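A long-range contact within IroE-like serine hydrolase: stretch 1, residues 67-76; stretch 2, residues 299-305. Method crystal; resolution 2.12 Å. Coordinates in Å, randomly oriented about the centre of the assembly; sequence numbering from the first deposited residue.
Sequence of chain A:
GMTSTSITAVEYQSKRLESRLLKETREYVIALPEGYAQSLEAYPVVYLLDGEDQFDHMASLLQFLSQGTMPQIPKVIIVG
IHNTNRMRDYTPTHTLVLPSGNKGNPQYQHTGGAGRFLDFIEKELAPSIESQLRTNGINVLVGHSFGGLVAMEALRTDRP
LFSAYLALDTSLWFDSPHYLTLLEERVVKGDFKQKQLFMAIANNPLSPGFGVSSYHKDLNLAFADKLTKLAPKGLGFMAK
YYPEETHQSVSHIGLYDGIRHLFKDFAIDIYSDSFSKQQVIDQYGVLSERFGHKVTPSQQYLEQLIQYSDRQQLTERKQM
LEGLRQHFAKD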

# COMPACT_ATOMS: atom_id res chain seq x y z
N GLN A 67 -0.97 -6.91 11.25
CA GLN A 67 -1.70 -8.15 11.47
C GLN A 67 -0.71 -9.31 11.34
O GLN A 67 0.41 -9.14 10.85
CB GLN A 67 -2.88 -8.28 10.49
CG GLN A 67 -2.47 -8.55 9.01
CD GLN A 67 -3.64 -8.54 8.01
OE1 GLN A 67 -4.64 -7.83 8.19
NE2 GLN A 67 -3.51 -9.33 6.95
N GLY A 68 -1.13 -10.50 11.78
CA GLY A 68 -0.28 -11.68 11.67
C GLY A 68 0.65 -11.95 12.85
O GLY A 68 0.62 -11.27 13.85
N THR A 69 1.49 -12.96 12.68
CA THR A 69 2.42 -13.42 13.70
C THR A 69 3.75 -12.68 13.71
O THR A 69 4.49 -12.75 14.71
CB THR A 69 2.63 -14.95 13.54
OG1 THR A 69 2.68 -15.28 12.15
CG2 THR A 69 1.45 -15.71 14.16
N MSE A 70 4.03 -11.93 12.64
CA MSE A 70 5.25 -11.11 12.54
C MSE A 70 4.88 -9.72 12.06
O MSE A 70 5.32 -9.30 10.98
CB MSE A 70 6.20 -11.74 11.54
CG MSE A 70 6.47 -13.18 11.77
SE MSE A 70 7.52 -13.84 10.29
CE MSE A 70 9.19 -12.58 10.66
N PRO A 71 4.07 -8.99 12.87
CA PRO A 71 3.59 -7.68 12.46
C PRO A 71 4.75 -6.70 12.24
O PRO A 71 5.74 -6.73 12.96
CB PRO A 71 2.67 -7.26 13.61
CG PRO A 71 3.06 -8.10 14.78
CD PRO A 71 3.59 -9.37 14.21
N GLN A 72 4.61 -5.86 11.22
CA GLN A 72 5.65 -4.93 10.83
C GLN A 72 5.56 -3.65 11.64
O GLN A 72 6.57 -2.96 11.83
CB GLN A 72 5.54 -4.66 9.33
CG GLN A 72 5.67 -5.94 8.50
CD GLN A 72 7.03 -6.61 8.65
OE1 GLN A 72 8.06 -6.03 8.30
NE2 GLN A 72 7.03 -7.83 9.16
N ILE A 73 4.36 -3.30 12.08
CA ILE A 73 4.23 -2.16 12.95
C ILE A 73 3.33 -2.62 14.09
O ILE A 73 2.70 -3.66 13.97
CB ILE A 73 3.70 -0.91 12.21
CG1 ILE A 73 2.28 -1.12 11.68
CG2 ILE A 73 4.65 -0.51 11.07
CD1 ILE A 73 1.69 0.12 11.00
N PRO A 74 3.31 -1.89 15.22
CA PRO A 74 2.41 -2.30 16.28
C PRO A 74 0.95 -1.92 15.98
O PRO A 74 0.66 -1.21 15.00
CB PRO A 74 2.94 -1.55 17.51
CG PRO A 74 3.71 -0.42 17.00
CD PRO A 74 4.09 -0.70 15.57
N LYS A 75 0.05 -2.41 16.81
CA LYS A 75 -1.36 -2.08 16.69
C LYS A 75 -1.59 -0.61 17.07
O LYS A 75 -0.98 -0.11 17.97
CB LYS A 75 -2.18 -3.00 17.61
CG LYS A 75 -2.11 -4.51 17.25
CD LYS A 75 -2.87 -4.79 16.01
CE LYS A 75 -3.05 -6.30 15.73
NZ LYS A 75 -1.78 -7.01 15.43
N VAL A 76 -2.45 0.10 16.34
CA VAL A 76 -2.77 1.50 16.66
C VAL A 76 -4.28 1.75 16.55
O VAL A 76 -4.99 0.95 15.97
CB VAL A 76 -2.08 2.47 15.70
CG1 VAL A 76 -0.54 2.27 15.74
CG2 VAL A 76 -2.62 2.28 14.26
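Stretch 2 (299-305) QQYLEQL

This is a small packing contact, in which one side of a helix rests on an irregular loop without any hydrogen bond between them. The two stretches together bury 246 Å². Touching residues are at least 225 positions apart in the sequence.

Stretch 2 is helical from Gln-299 to Leu-305, and the helix continues later in the chain. Its backbone bonds follow the i to i+4 pattern: Gln-304 N donates to Gln-300 O at 2.9 Å, and Leu-305 N to Tyr-301 O at 3.0 Å. Stretch 1 has no regular helix or strand, so no crossing angle is defined. The register runs in opposite senses. Thr-69 lies nearest Gln-304, with 6.7 Å between their CA atoms, while Lys-75 lies nearest Gln-300, at 8.7 Å CA to CA.

Gln-300 and Gln-304 are one helical turn apart, and both point toward the loop. Gln-304 has the largest covered area. Its extended side chain (chi1 m, chi2 t) brings OE1 to 3.5 Å from Pro-71 CD. The same OE1 is 3.7 Å from Gly-68 O and 3.8 Å from Thr-69 O. All three oxygens are acceptors, so neither approach is a hydrogen bond, and this contact buries Gln-304 OE1 with no partner in the model.

Pro-71 points toward the helix and also meets Tyr-301. Its CG lies 4.2 Å from Tyr-301 CD1, an apolar contact with an oblique approach to the ring. The CA-to-CB bond of Tyr-301 points sideways to the loop, but the end of the side chain comes nearer.

Lys-75 also points toward the helix. Its CE lies 3.6 Å from Gln-300 OE1, and its NZ lies 4.2 Å from Gln-304 NE2. The lysine thus reaches both glutamines. Gln-72, Ile-73 and Val-76 stay out of reach of the helix.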

# COMPACT_ATOMS: atom_id res chain seq x y z
N GLN A 299 1.44 -5.41 24.82
CA GLN A 299 0.97 -6.62 25.52
C GLN A 299 0.59 -7.77 24.55
O GLN A 299 0.92 -8.93 24.81
CB GLN A 299 -0.25 -6.28 26.39
CG GLN A 299 -0.42 -7.17 27.61
CD GLN A 299 0.36 -6.66 28.83
OE1 GLN A 299 0.66 -5.46 28.94
NE2 GLN A 299 0.66 -7.58 29.77
N GLN A 300 -0.13 -7.46 23.46
CA GLN A 300 -0.51 -8.49 22.45
C GLN A 300 0.71 -9.13 21.81
O GLN A 300 0.75 -10.34 21.60
CB GLN A 300 -1.25 -7.88 21.24
CG GLN A 300 -2.67 -7.51 21.44
CD GLN A 300 -3.27 -6.97 20.18
OE1 GLN A 300 -3.12 -7.56 19.11
NE2 GLN A 300 -3.99 -5.84 20.30
N TYR A 301 1.64 -8.27 21.42
CA TYR A 301 2.89 -8.63 20.76
C TYR A 301 3.69 -9.59 21.63
O TYR A 301 4.14 -10.61 21.15
CB TYR A 301 3.69 -7.35 20.41
CG TYR A 301 4.98 -7.57 19.65
CD1 TYR A 301 5.00 -8.30 18.46
CD2 TYR A 301 6.18 -6.98 20.08
CE1 TYR A 301 6.17 -8.48 17.74
CE2 TYR A 301 7.37 -7.16 19.38
CZ TYR A 301 7.35 -7.90 18.21
OH TYR A 301 8.52 -8.08 17.49
N LEU A 302 3.85 -9.25 22.90
CA LEU A 302 4.56 -10.11 23.82
C LEU A 302 3.90 -11.47 23.90
O LEU A 302 4.57 -12.49 23.83
CB LEU A 302 4.61 -9.51 25.23
CG LEU A 302 5.50 -8.31 25.46
CD1 LEU A 302 5.48 -8.05 26.95
CD2 LEU A 302 6.92 -8.58 24.96
N GLU A 303 2.58 -11.46 24.05
CA GLU A 303 1.78 -12.69 24.11
C GLU A 303 1.95 -13.53 22.82
O GLU A 303 1.97 -14.76 22.88
CB GLU A 303 0.31 -12.38 24.38
N GLN A 304 2.08 -12.86 21.68
CA GLN A 304 2.34 -13.55 20.41
C GLN A 304 3.69 -14.24 20.48
O GLN A 304 3.80 -15.42 20.15
CB GLN A 304 2.35 -12.58 19.22
CG GLN A 304 1.03 -11.87 18.90
CD GLN A 304 1.18 -10.84 17.78
OE1 GLN A 304 2.22 -10.79 17.12
NE2 GLN A 304 0.14 -10.02 17.57
N LEU A 305 4.71 -13.50 20.92
CA LEU A 305 6.07 -14.05 21.05
C LEU A 305 6.18 -15.24 22.04
O LEU A 305 6.87 -16.22 21.75
CB LEU A 305 7.08 -12.95 21.45
CG LEU A 305 7.39 -11.78 20.53
CD1 LEU A 305 8.44 -10.90 21.19
CD2 LEU A 305 7.84 -12.22 19.13